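Local structure of RagB/SusD family nutrient uptake outer membrane protein (Bacteroides thetaiotaomicron, 7KV2) at residues A412-T417 with N448-R453; R236-L241 with R418-G423; K427-V432 with T440-T445; M77-W82 with G461-D466. The protein probably binds beta-glucans at the outer surface of the bacterium as a SusD-family protein of the outer membrane, serving glycan uptake. All blocks are in the same frame, centred on the assembly; numbering follows the deposited sequence.

Interaction 1 of 4, residues A412-T417 with N448-R453; sequences AAELIT and NIIEER
Ala413 opens the contact with its CB 3.9 Å from CD1 of Ile449. The same CD1 rests on the backbone of helix 405-417, 3.8 Å from the N of Glu414. Glu414 then sends its side chain past Ile449 with CG anti to the backbone N (chi1 -177°) and the chain extended beyond it. Its CB faces CG2 of Ile449, and its carboxylate lies beside Ile450, OE1 being 3.6 Å from CD1. OE1 also accepts a bond from a water at 2.7 Å; that water in turn accepts from NH1 of Arg453. This NH1 stays 4.7 Å from OE1 of Glu414, and the guanidinium is itself held by salt bridges to Asp466 and Glu407. The two opposite charges are thus linked here through water, while OE2 of Glu414 forms salt bridges with Arg469 and Arg418. Finally, Thr417 OG1 lies 3.8 Å from CD1 of Ile449 and is hydrogen-bonded to the O of Pro444. Segments 412-417 and 448-453 run nearly antiparallel (163°), their axes 10.1 Å apart, in keeping with the helical repeats of SusD proteins. Helix 237-249 packs against Ala412, Leu415 and Ile416, helix 425-435 against Ile416 and Thr417, and helix 463-469 against Ile450 and Arg453.

Interaction 2 of 4, residues R236-L241 with R418-G423; sequences RYSTAL and RGAGQG
Ser238 holds its OG beside the backbone N and anti to the carbonyl carbon (chi1 -78°), directed at the carbonyl of Ala420, while Leu241 has CG anti to its own N (chi1 175°), on the side of the carbonyl carbon; its CD2 lies against Gly421. Ser238 OG donates to Ala420 O; the modelled separation of 2.4 Å is very short, so its exact length is doubtful. The methyl of Ala420 settles on the first turn of helix 237-249, with its CB 3.8 Å from CB of Tyr237 and 3.7 Å from O of the same residue. Leu241 CD2 completes this small apolar patch, 4.1 Å from Ala420 CB and 3.7 Å from CA of Gly421. Farther out, CD of Arg418 approaches CE2 of the Tyr237 ring at 3.8 Å, the guanidinium plane turned 50° from the ring; NE of Arg418 is engaged by Glu414 in a salt bridge. Leu415 of helix 405-417 also touches Tyr237, and Ile416 touches Leu241. The loop leaves that helix through a Schellman motif, with Gly419 at the C-prime position, Ala420 N bonded to Leu415 O and Gly419 N to Ile416 O, and this helix end sits against the start of helix 237-249.

Interaction 3 of 4, residues K427-V432 with T440-T445; sequences KYLNLV and TEIEPT
Asn430 pairs with the backbone of Ile442 through both ends of its carboxamide. Its ND2 donates to Ile442 O at 2.8 Å in an almost straight bond (179°), with the acceptor in the plane of the amide. Its OD1 accepts from Ile442 N at 2.9 Å, the donor tilted slightly from the carbonyl plane. Two bonds to one residue fix the rotation of the carboxamide, and ND2 has a second acceptor in the O of Lys426, one turn earlier in the helix. Glu441 is close by, its CB 3.5 Å from OD1 of Asn430, and its OE2 forms a salt bridge with Lys434. Replacing Asn430 with an alanine would probably leave the N and O of Ile442 without these mates and let the loop shift from the helix. Beyond the amide, packing takes over. Leu429 and Ile442 cross at about a right angle, Leu429 CD2 lying 3.9 Å from Ile442 CG1, which chi1 of 51° places between the backbone N and the carbonyl carbon. The same leucine methyl meets CA of Pro444 at 3.6 Å, where an inverse gamma turn bends the chain. Thr445 follows as N-cap of helix 446-456. The buried asparagine thus imitates a backbone partner for an extended loop residue, and Leu429 adds apolar packing against Ile442 and Pro444, so the connection between helices 425-435 and 446-456 is fastened by polar and apolar means.

Interaction 4 of 4, residues M77-W82 with G461-D466; sequences MADDLW and GKRYWD
Asp79 and Arg463 form a side-on salt bridge in which two nitrogens each take one carboxylate oxygen. Arg463 NE donates to OD1 of Asp79 at 2.9 Å (170°), and Arg463 NH2 donates to OD2 of Asp79, also at 2.9 Å (176°). Both oxygens use their syn lone pairs, and the carboxylate and guanidinium are nearly coplanar, 18° apart. CG of Arg463, anti to the backbone N, lies 3.7 Å from CB of Ala78. Asp80 OD2 lies 3.7 Å from the same CG, whereas its OD1 is taken by Arg331 and His454. A leucine in place of Arg463 would probably leave the Asp79 carboxylate without its charge partner and free to turn. The backbone O of Ala78 is satisfied by Arg485, and the hydroxyl of Tyr464 has its polar partner in Trp489. Nearby, Met77 covers one face of the Tyr464 ring: CB sits over the centre in a CH-pi contact, 3.6 Å from the centroid, and SD makes an oblique Met-aromatic contact. Met77 CE reaches Tyr464 CE2 at 3.4 Å. This bidentate arginine-aspartate pair beside a Met-aromatic contact joins the loop after helix 70-75 to the start of helix 463-469 near the middle of the SusD-family fold.

In the fold
Interactions 1, 2 and 3 cluster on one side of the chain's centre. Interaction 1 has its centre 12 Å from that of interaction 2 and 9 Å from that of interaction 3, and touches both. The consecutive helices 405-417, 425-435 and 446-456 link them: interaction 1 pairs the first and third, interaction 3 fastens the loop between the second and third and is nested within interaction 1, and interaction 2 ties the loop between the first two to helix 237-249. Interaction 4, centred about 17 Å from interaction 1, encloses the others along the chain and is joined to it by the Arg453–Asp466 salt bridge. Together they connect early and late parts of the sequence into one largely helical body.

Interaction 1 of 4, residues A412-T417 with N448-R453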
loop_
_atom_site.group_PDB
_atom_site.type_symbol
_atom_site.label_atom_id
_atom_site.label_comp_id
_atom_site.label_asym_id
_atom_site.label_seq_id
_atom_site.Cartn_x
_atom_site.Cartn_y
_atom_site.Cartn_z
ATOM N N ALA A 412 6.677 -5.405 16.297
ATOM C CA ALA A 412 7.406 -6.026 17.432
ATOM C C ALA A 412 6.730 -5.628 18.756
ATOM O O ALA A 412 6.448 -6.497 19.562
ATOM C CB ALA A 412 8.862 -5.646 17.397
ATOM N N ALA A 413 6.472 -4.342 19.001
ATOM C CA ALA A 413 5.757 -3.896 20.223
ATOM C C ALA A 413 4.452 -4.704 20.370
ATOM O O ALA A 413 4.181 -5.271 21.464
ATOM C CB ALA A 413 5.491 -2.415 20.162
ATOM N N GLU A 414 3.625 -4.763 19.339
ATOM C CA GLU A 414 2.298 -5.419 19.435
ATOM C C GLU A 414 2.489 -6.908 19.745
ATOM O O GLU A 414 1.761 -7.425 20.598
ATOM C CB GLU A 414 1.503 -5.278 18.140
ATOM C CG GLU A 414 0.136 -5.871 18.232
ATOM C CD GLU A 414 -0.758 -5.656 17.035
ATOM O OE1 GLU A 414 -0.458 -4.726 16.228
ATOM O OE2 GLU A 414 -1.787 -6.387 16.939
ATOM N N LEU A 415 3.395 -7.576 19.034
ATOM C CA LEU A 415 3.627 -9.039 19.196
ATOM C C LEU A 415 4.122 -9.317 20.629
ATOM O O LEU A 415 3.614 -10.283 21.247
ATOM C CB LEU A 415 4.603 -9.542 18.125
ATOM C CG LEU A 415 4.026 -9.570 16.714
ATOM C CD1 LEU A 415 5.087 -9.867 15.665
ATOM C CD2 LEU A 415 2.892 -10.559 16.627
ATOM N N ILE A 416 5.025 -8.497 21.149
ATOM C CA ILE A 416 5.517 -8.617 22.556
ATOM C C ILE A 416 4.304 -8.464 23.483
ATOM O O ILE A 416 4.077 -9.348 24.354
ATOM C CB ILE A 416 6.651 -7.627 22.890
ATOM C CG1 ILE A 416 7.905 -7.889 22.048
ATOM C CG2 ILE A 416 6.967 -7.627 24.390
ATOM C CD1 ILE A 416 8.844 -6.719 21.985
ATOM N N THR A 417 3.500 -7.422 23.274
ATOM C CA THR A 417 2.351 -7.144 24.152
ATOM C C THR A 417 1.349 -8.292 24.077
ATOM O O THR A 417 0.651 -8.496 25.083
ATOM C CB THR A 417 1.729 -5.789 23.841
ATOM O OG1 THR A 417 2.724 -4.859 24.263
ATOM C CG2 THR A 417 0.420 -5.573 24.570
ATOM N N ASN A 448 -2.932 1.641 22.591
ATOM C CA ASN A 448 -1.898 2.673 22.325
ATOM C C ASN A 448 -1.117 2.306 21.045
ATOM O O ASN A 448 -0.797 3.212 20.291
ATOM C CB ASN A 448 -0.955 2.903 23.498
ATOM C CG ASN A 448 -1.554 3.805 24.555
ATOM O OD1 ASN A 448 -2.673 4.280 24.397
ATOM N ND2 ASN A 448 -0.824 4.036 25.637
ATOM N N ILE A 449 -0.748 1.044 20.861
ATOM C CA ILE A 449 0.078 0.611 19.700
ATOM C C ILE A 449 -0.765 0.746 18.423
ATOM O O ILE A 449 -0.263 1.307 17.427
ATOM C CB ILE A 449 0.658 -0.788 19.910
ATOM C CG1 ILE A 449 1.566 -0.807 21.135
ATOM C CG2 ILE A 449 1.389 -1.260 18.661
ATOM C CD1 ILE A 449 1.916 -2.193 21.613
ATOM N N ILE A 450 -2.021 0.322 18.474
ATOM C CA ILE A 450 -2.940 0.392 17.320
ATOM C C ILE A 450 -3.164 1.870 16.966
ATOM O O ILE A 450 -3.142 2.218 15.747
ATOM C CB ILE A 450 -4.235 -0.375 17.614
ATOM C CG1 ILE A 450 -3.955 -1.862 17.843
ATOM C CG2 ILE A 450 -5.233 -0.132 16.504
ATOM C CD1 ILE A 450 -3.286 -2.507 16.647
ATOM N N GLU A 451 -3.320 2.724 17.965
ATOM C CA GLU A 451 -3.486 4.172 17.691
ATOM C C GLU A 451 -2.175 4.774 17.136
ATOM O O GLU A 451 -2.267 5.729 16.325
ATOM C CB GLU A 451 -4.079 4.886 18.888
ATOM C CG GLU A 451 -4.327 6.360 18.620
ATOM C CD GLU A 451 -5.340 6.733 17.541
ATOM O OE1 GLU A 451 -5.998 5.850 16.908
ATOM O OE2 GLU A 451 -5.503 7.951 17.352
ATOM N N GLU A 452 -1.002 4.287 17.538
ATOM C CA GLU A 452 0.267 4.826 16.991
ATOM C C GLU A 452 0.342 4.455 15.508
ATOM O O GLU A 452 0.734 5.301 14.729
ATOM C CB GLU A 452 1.498 4.316 17.731
ATOM C CG GLU A 452 2.752 5.110 17.428
ATOM C CD GLU A 452 2.762 6.498 18.036
ATOM O OE1 GLU A 452 2.080 6.691 19.096
ATOM O OE2 GLU A 452 3.358 7.398 17.404
ATOM N N ARG A 453 -0.070 3.245 15.125
ATOM C CA ARG A 453 -0.165 2.855 13.705
ATOM C C ARG A 453 -1.065 3.846 12.968
ATOM O O ARG A 453 -0.745 4.251 11.841
ATOM C CB ARG A 453 -0.682 1.428 13.550
ATOM C CG ARG A 453 0.205 0.359 14.146
ATOM C CD ARG A 453 -0.425 -1.023 14.021
ATOM N NE ARG A 453 -0.404 -1.468 12.632
ATOM C CZ ARG A 453 0.591 -2.090 12.007
ATOM N NH1 ARG A 453 1.670 -2.545 12.646
ATOM N NH2 ARG A 453 0.454 -2.321 10.720
HETATM O O HOH W 1 1.644 -3.159 15.425
#

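Interaction 2 of 4, residues R236-L241 with R418-G423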
loop_
_atom_site.group_PDB
_atom_site.type_symbol
_atom_site.label_atom_id
_atom_site.label_comp_id
_atom_site.label_asym_id
_atom_site.label_seq_id
_atom_site.Cartn_x
_atom_site.Cartn_y
_atom_site.Cartn_z
ATOM N N ARG A 236 2.053 -18.439 15.034
ATOM C CA ARG A 236 3.231 -17.963 14.278
ATOM C C ARG A 236 3.709 -16.611 14.804
ATOM O O ARG A 236 4.653 -16.076 14.207
ATOM C CB ARG A 236 2.907 -17.924 12.789
ATOM C CG ARG A 236 3.061 -19.276 12.111
ATOM C CD ARG A 236 2.894 -19.150 10.628
ATOM N NE ARG A 236 3.143 -20.436 10.009
ATOM C CZ ARG A 236 2.257 -21.428 9.922
ATOM N NH1 ARG A 236 1.034 -21.300 10.412
ATOM N NH2 ARG A 236 2.617 -22.554 9.332
ATOM N N TYR A 237 3.115 -16.105 15.887
ATOM C CA TYR A 237 3.461 -14.783 16.480
ATOM C C TYR A 237 4.915 -14.735 16.959
ATOM O O TYR A 237 5.617 -13.717 16.734
ATOM C CB TYR A 237 2.492 -14.431 17.610
ATOM C CG TYR A 237 1.112 -13.970 17.210
ATOM C CD1 TYR A 237 0.678 -13.912 15.894
ATOM C CD2 TYR A 237 0.199 -13.626 18.195
ATOM C CE1 TYR A 237 -0.592 -13.472 15.569
ATOM C CE2 TYR A 237 -1.077 -13.188 17.888
ATOM C CZ TYR A 237 -1.469 -13.103 16.575
ATOM O OH TYR A 237 -2.739 -12.720 16.298
ATOM N N SER A 238 5.403 -15.800 17.616
ATOM C CA SER A 238 6.781 -15.841 18.166
ATOM C C SER A 238 7.801 -15.792 17.036
ATOM O O SER A 238 8.829 -15.132 17.237
ATOM C CB SER A 238 7.025 -17.068 19.033
ATOM O OG SER A 238 6.444 -16.858 20.303
ATOM N N THR A 239 7.536 -16.496 15.937
ATOM C CA THR A 239 8.383 -16.472 14.705
ATOM C C THR A 239 8.356 -15.065 14.072
ATOM O O THR A 239 9.427 -14.492 13.791
ATOM C CB THR A 239 7.937 -17.552 13.728
ATOM O OG1 THR A 239 8.067 -18.785 14.437
ATOM C CG2 THR A 239 8.754 -17.588 12.457
ATOM N N ALA A 240 7.163 -14.506 13.909
ATOM C CA ALA A 240 7.005 -13.143 13.357
ATOM C C ALA A 240 7.786 -12.162 14.231
ATOM O O ALA A 240 8.520 -11.318 13.652
ATOM C CB ALA A 240 5.555 -12.791 13.242
ATOM N N LEU A 241 7.745 -12.316 15.566
ATOM C CA LEU A 241 8.484 -11.422 16.475
ATOM C C LEU A 241 9.987 -11.601 16.263
ATOM O O LEU A 241 10.684 -10.594 16.149
ATOM C CB LEU A 241 8.085 -11.674 17.931
ATOM C CG LEU A 241 8.882 -10.884 18.959
ATOM C CD1 LEU A 241 8.771 -9.365 18.727
ATOM C CD2 LEU A 241 8.417 -11.224 20.354
ATOM N N ARG A 418 1.254 -8.999 22.953
ATOM C CA ARG A 418 0.277 -10.105 22.769
ATOM C C ARG A 418 0.862 -11.410 23.348
ATOM O O ARG A 418 0.225 -12.445 23.165
ATOM C CB ARG A 418 -0.087 -10.342 21.301
ATOM C CG ARG A 418 -0.936 -9.252 20.672
ATOM C CD ARG A 418 -1.467 -9.637 19.304
ATOM N NE ARG A 418 -2.248 -8.548 18.748
ATOM C CZ ARG A 418 -3.490 -8.234 19.074
ATOM N NH1 ARG A 418 -4.167 -8.920 19.985
ATOM N NH2 ARG A 418 -4.058 -7.198 18.495
ATOM N N GLY A 419 2.022 -11.360 23.997
ATOM C CA GLY A 419 2.631 -12.518 24.675
ATOM C C GLY A 419 3.423 -13.398 23.724
ATOM O O GLY A 419 3.616 -14.563 24.054
ATOM N N ALA A 420 3.938 -12.869 22.607
ATOM C CA ALA A 420 4.711 -13.668 21.623
ATOM C C ALA A 420 6.128 -13.908 22.138
ATOM O O ALA A 420 6.788 -14.809 21.598
ATOM C CB ALA A 420 4.748 -13.007 20.266
ATOM N N GLY A 421 6.583 -13.142 23.126
ATOM C CA GLY A 421 7.996 -13.100 23.509
ATOM C C GLY A 421 8.287 -11.937 24.419
ATOM O O GLY A 421 7.447 -11.030 24.551
ATOM N N GLN A 422 9.429 -11.969 25.081
ATOM C CA GLN A 422 9.856 -10.806 25.879
ATOM C C GLN A 422 10.655 -9.874 24.963
ATOM O O GLN A 422 11.253 -10.360 24.006
ATOM C CB GLN A 422 10.639 -11.226 27.120
ATOM C CG GLN A 422 10.649 -10.127 28.182
ATOM C CD GLN A 422 9.267 -9.606 28.510
ATOM O OE1 GLN A 422 8.783 -8.609 27.944
ATOM N NE2 GLN A 422 8.607 -10.298 29.428
ATOM N N GLY A 423 10.677 -8.587 25.280
ATOM C CA GLY A 423 11.364 -7.566 24.472
ATOM C C GLY A 423 10.892 -6.209 24.911
ATOM O O GLY A 423 9.917 -6.189 25.684
#

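Interaction 3 of 4, residues K427-V432 with T440-T445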
loop_
_atom_site.group_PDB
_atom_site.type_symbol
_atom_site.label_atom_id
_atom_site.label_comp_id
_atom_site.label_asym_id
_atom_site.label_seq_id
_atom_site.Cartn_x
_atom_site.Cartn_y
_atom_site.Cartn_z
ATOM N N LYS A 427 10.043 0.571 24.553
ATOM C CA LYS A 427 11.109 1.298 23.825
ATOM C C LYS A 427 10.709 1.401 22.340
ATOM O O LYS A 427 10.790 2.483 21.795
ATOM C CB LYS A 427 12.455 0.590 23.936
ATOM C CG LYS A 427 13.576 1.217 23.122
ATOM C CD LYS A 427 14.919 0.682 23.540
ATOM C CE LYS A 427 15.893 0.535 22.399
ATOM N NZ LYS A 427 17.191 -0.023 22.867
ATOM N N TYR A 428 10.257 0.305 21.767
ATOM C CA TYR A 428 9.949 0.210 20.328
ATOM C C TYR A 428 8.832 1.193 19.997
ATOM O O TYR A 428 9.014 1.941 19.047
ATOM C CB TYR A 428 9.613 -1.217 19.951
ATOM C CG TYR A 428 10.795 -2.146 20.019
ATOM C CD1 TYR A 428 12.094 -1.680 20.016
ATOM C CD2 TYR A 428 10.601 -3.506 20.017
ATOM C CE1 TYR A 428 13.175 -2.558 20.052
ATOM C CE2 TYR A 428 11.668 -4.386 20.068
ATOM C CZ TYR A 428 12.957 -3.913 20.067
ATOM O OH TYR A 428 13.985 -4.812 20.072
ATOM N N LEU A 429 7.732 1.172 20.761
ATOM C CA LEU A 429 6.591 2.105 20.606
ATOM C C LEU A 429 7.059 3.557 20.692
ATOM O O LEU A 429 6.693 4.374 19.825
ATOM C CB LEU A 429 5.537 1.788 21.669
ATOM C CG LEU A 429 4.367 2.755 21.701
ATOM C CD1 LEU A 429 3.695 2.838 20.307
ATOM C CD2 LEU A 429 3.372 2.313 22.754
ATOM N N ASN A 430 7.890 3.885 21.672
ATOM C CA ASN A 430 8.248 5.289 21.932
ATOM C C ASN A 430 9.318 5.737 20.953
ATOM O O ASN A 430 9.418 6.948 20.770
ATOM C CB ASN A 430 8.530 5.533 23.415
ATOM C CG ASN A 430 7.220 5.537 24.174
ATOM O OD1 ASN A 430 6.458 6.509 24.106
ATOM N ND2 ASN A 430 6.920 4.431 24.819
ATOM N N LEU A 431 10.059 4.834 20.296
ATOM C CA LEU A 431 11.027 5.291 19.247
ATOM C C LEU A 431 10.223 5.965 18.122
ATOM O O LEU A 431 10.586 7.075 17.679
ATOM C CB LEU A 431 11.830 4.109 18.723
ATOM C CG LEU A 431 13.005 3.654 19.593
ATOM C CD1 LEU A 431 13.616 2.404 19.003
ATOM C CD2 LEU A 431 14.040 4.749 19.713
ATOM N N VAL A 432 9.109 5.357 17.775
ATOM C CA VAL A 432 8.159 5.889 16.764
ATOM C C VAL A 432 7.454 7.154 17.282
ATOM O O VAL A 432 7.399 8.189 16.537
ATOM C CB VAL A 432 7.147 4.819 16.313
ATOM C CG1 VAL A 432 6.129 5.417 15.361
ATOM C CG2 VAL A 432 7.856 3.640 15.672
ATOM N N THR A 440 5.726 13.262 25.434
ATOM C CA THR A 440 5.145 12.331 26.442
ATOM C C THR A 440 5.323 10.898 25.954
ATOM O O THR A 440 4.784 10.588 24.874
ATOM C CB THR A 440 3.660 12.590 26.731
ATOM O OG1 THR A 440 3.547 13.923 27.204
ATOM C CG2 THR A 440 3.060 11.633 27.740
ATOM N N GLU A 441 5.964 10.039 26.746
ATOM C CA GLU A 441 6.056 8.581 26.475
ATOM C C GLU A 441 4.731 7.917 26.827
ATOM O O GLU A 441 3.987 8.458 27.680
ATOM C CB GLU A 441 7.243 7.952 27.180
ATOM C CG GLU A 441 8.550 8.415 26.581
ATOM C CD GLU A 441 9.803 7.916 27.273
ATOM O OE1 GLU A 441 9.688 6.986 28.116
ATOM O OE2 GLU A 441 10.888 8.492 26.967
ATOM N N ILE A 442 4.388 6.853 26.104
ATOM C CA ILE A 442 3.101 6.135 26.275
ATOM C C ILE A 442 3.406 4.675 26.572
ATOM O O ILE A 442 4.454 4.158 26.147
ATOM C CB ILE A 442 2.197 6.339 25.044
ATOM C CG1 ILE A 442 2.926 6.036 23.727
ATOM C CG2 ILE A 442 1.634 7.756 25.060
ATOM C CD1 ILE A 442 2.003 5.991 22.528
ATOM N N GLU A 443 2.512 4.042 27.321
ATOM C CA GLU A 443 2.636 2.622 27.706
ATOM C C GLU A 443 2.275 1.772 26.499
ATOM O O GLU A 443 1.372 2.121 25.745
ATOM C CB GLU A 443 1.708 2.290 28.894
ATOM C CG GLU A 443 2.151 2.899 30.220
ATOM C CD GLU A 443 3.568 2.545 30.659
ATOM O OE1 GLU A 443 3.923 1.373 30.636
ATOM O OE2 GLU A 443 4.329 3.466 31.023
ATOM N N PRO A 444 2.917 0.603 26.319
ATOM C CA PRO A 444 2.618 -0.281 25.196
ATOM C C PRO A 444 1.377 -1.152 25.426
ATOM O O PRO A 444 1.459 -2.353 25.221
ATOM C CB PRO A 444 3.899 -1.114 25.101
ATOM C CG PRO A 444 4.303 -1.284 26.563
ATOM C CD PRO A 444 3.982 0.061 27.182
ATOM N N THR A 445 0.231 -0.534 25.685
ATOM C CA THR A 445 -1.090 -1.213 25.571
ATOM C C THR A 445 -1.383 -1.484 24.093
ATOM O O THR A 445 -0.842 -0.750 23.238
ATOM C CB THR A 445 -2.221 -0.408 26.206
ATOM O OG1 THR A 445 -2.424 0.784 25.446
ATOM C CG2 THR A 445 -1.945 -0.056 27.656
#

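Interaction 4 of 4, residues M77-W82 with G461-D466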
loop_
_atom_site.group_PDB
_atom_site.type_symbol
_atom_site.label_atom_id
_atom_site.label_comp_id
_atom_site.label_asym_id
_atom_site.label_seq_id
_atom_site.Cartn_x
_atom_site.Cartn_y
_atom_site.Cartn_z
ATOM N N MET A 77 -11.959 2.786 2.824
ATOM C CA MET A 77 -12.906 1.992 3.662
ATOM C C MET A 77 -12.663 2.210 5.156
ATOM O O MET A 77 -13.447 1.664 6.029
ATOM C CB MET A 77 -12.858 0.502 3.299
ATOM C CG MET A 77 -13.165 0.284 1.840
ATOM S SD MET A 77 -13.487 -1.471 1.420
ATOM C CE MET A 77 -11.808 -2.072 1.211
ATOM N N ALA A 78 -11.672 3.039 5.510
ATOM C CA ALA A 78 -11.385 3.298 6.940
ATOM C C ALA A 78 -11.943 4.667 7.353
ATOM O O ALA A 78 -13.022 5.078 6.861
ATOM C CB ALA A 78 -9.891 3.165 7.177
ATOM N N ASP A 79 -11.208 5.418 8.185
ATOM C CA ASP A 79 -11.745 6.574 8.943
ATOM C C ASP A 79 -10.830 7.800 8.782
ATOM O O ASP A 79 -10.903 8.702 9.647
ATOM C CB ASP A 79 -11.954 6.201 10.413
ATOM C CG ASP A 79 -10.730 5.674 11.129
ATOM O OD1 ASP A 79 -9.858 5.085 10.460
ATOM O OD2 ASP A 79 -10.694 5.755 12.381
ATOM N N ASP A 80 -10.023 7.881 7.715
ATOM C CA ASP A 80 -8.959 8.932 7.655
ATOM C C ASP A 80 -9.149 9.884 6.481
ATOM O O ASP A 80 -8.781 11.082 6.609
ATOM C CB ASP A 80 -7.570 8.295 7.551
ATOM C CG ASP A 80 -7.137 7.586 8.813
ATOM O OD1 ASP A 80 -7.638 7.949 9.893
ATOM O OD2 ASP A 80 -6.365 6.635 8.691
ATOM N N LEU A 81 -9.688 9.381 5.370
ATOM C CA LEU A 81 -9.856 10.115 4.101
ATOM C C LEU A 81 -11.322 10.107 3.731
ATOM O O LEU A 81 -12.053 9.140 4.151
ATOM C CB LEU A 81 -9.060 9.419 2.987
ATOM C CG LEU A 81 -7.601 9.093 3.271
ATOM C CD1 LEU A 81 -6.998 8.357 2.074
ATOM C CD2 LEU A 81 -6.795 10.362 3.544
ATOM N N TRP A 82 -11.715 11.021 2.874
ATOM C CA TRP A 82 -12.970 10.891 2.105
ATOM C C TRP A 82 -12.645 10.274 0.731
ATOM O O TRP A 82 -11.489 9.780 0.501
ATOM C CB TRP A 82 -13.677 12.249 2.019
ATOM C CG TRP A 82 -14.097 12.792 3.352
ATOM C CD1 TRP A 82 -13.749 14.014 3.862
ATOM C CD2 TRP A 82 -14.948 12.176 4.342
ATOM N NE1 TRP A 82 -14.309 14.202 5.096
ATOM C CE2 TRP A 82 -15.090 13.106 5.393
ATOM C CE3 TRP A 82 -15.683 10.978 4.405
ATOM C CZ2 TRP A 82 -15.852 12.828 6.538
ATOM C CZ3 TRP A 82 -16.471 10.723 5.517
ATOM C CH2 TRP A 82 -16.513 11.618 6.591
ATOM N N GLY A 461 -2.368 2.450 3.294
ATOM C CA GLY A 461 -3.068 1.151 3.109
ATOM C C GLY A 461 -2.938 0.207 4.296
ATOM O O GLY A 461 -2.892 -1.050 4.076
ATOM N N LYS A 462 -2.885 0.728 5.524
ATOM C CA LYS A 462 -2.725 -0.095 6.766
ATOM C C LYS A 462 -3.998 -0.089 7.626
ATOM O O LYS A 462 -4.372 -1.154 8.155
ATOM C CB LYS A 462 -1.571 0.429 7.627
ATOM C CG LYS A 462 -0.275 0.639 6.852
ATOM C CD LYS A 462 0.338 -0.638 6.333
ATOM C CE LYS A 462 1.551 -0.363 5.449
ATOM N NZ LYS A 462 2.309 -1.571 5.055
ATOM N N ARG A 463 -4.664 1.062 7.748
ATOM C CA ARG A 463 -5.670 1.319 8.817
ATOM C C ARG A 463 -6.863 0.341 8.695
ATOM O O ARG A 463 -7.341 -0.167 9.746
ATOM C CB ARG A 463 -6.105 2.786 8.736
ATOM C CG ARG A 463 -7.230 3.175 9.688
ATOM C CD ARG A 463 -6.852 2.988 11.159
ATOM N NE ARG A 463 -7.883 3.618 11.981
ATOM C CZ ARG A 463 -8.011 3.457 13.299
ATOM N NH1 ARG A 463 -7.197 2.668 13.971
ATOM N NH2 ARG A 463 -8.964 4.096 13.936
ATOM N N TYR A 464 -7.373 0.138 7.495
ATOM C CA TYR A 464 -8.582 -0.699 7.312
ATOM C C TYR A 464 -8.263 -2.103 7.825
ATOM O O TYR A 464 -9.048 -2.609 8.653
ATOM C CB TYR A 464 -9.024 -0.742 5.868
ATOM C CG TYR A 464 -10.349 -1.442 5.623
ATOM C CD1 TYR A 464 -11.486 -1.119 6.357
ATOM C CD2 TYR A 464 -10.449 -2.450 4.680
ATOM C CE1 TYR A 464 -12.707 -1.711 6.075
ATOM C CE2 TYR A 464 -11.664 -3.082 4.415
ATOM C CZ TYR A 464 -12.793 -2.707 5.118
ATOM O OH TYR A 464 -14.008 -3.294 4.855
ATOM N N TRP A 465 -7.130 -2.661 7.401
ATOM C CA TRP A 465 -6.712 -4.026 7.832
ATOM C C TRP A 465 -6.475 -4.050 9.346
ATOM O O TRP A 465 -6.855 -5.066 9.987
ATOM C CB TRP A 465 -5.522 -4.539 7.019
ATOM C CG TRP A 465 -5.710 -4.315 5.552
ATOM C CD1 TRP A 465 -4.930 -3.512 4.760
ATOM C CD2 TRP A 465 -6.830 -4.704 4.749
ATOM N NE1 TRP A 465 -5.456 -3.427 3.504
ATOM C CE2 TRP A 465 -6.595 -4.187 3.454
ATOM C CE3 TRP A 465 -7.944 -5.538 4.953
ATOM C CZ2 TRP A 465 -7.470 -4.418 2.402
ATOM C CZ3 TRP A 465 -8.810 -5.757 3.911
ATOM C CH2 TRP A 465 -8.577 -5.201 2.659
ATOM N N ASP A 466 -5.869 -3.007 9.932
ATOM C CA ASP A 466 -5.635 -2.949 11.400
ATOM C C ASP A 466 -6.994 -2.970 12.153
ATOM O O ASP A 466 -7.110 -3.685 13.173
ATOM C CB ASP A 466 -4.742 -1.762 11.793
ATOM C CG ASP A 466 -3.299 -1.896 11.319
ATOM O OD1 ASP A 466 -2.849 -3.055 11.066
ATOM O OD2 ASP A 466 -2.638 -0.835 11.163
#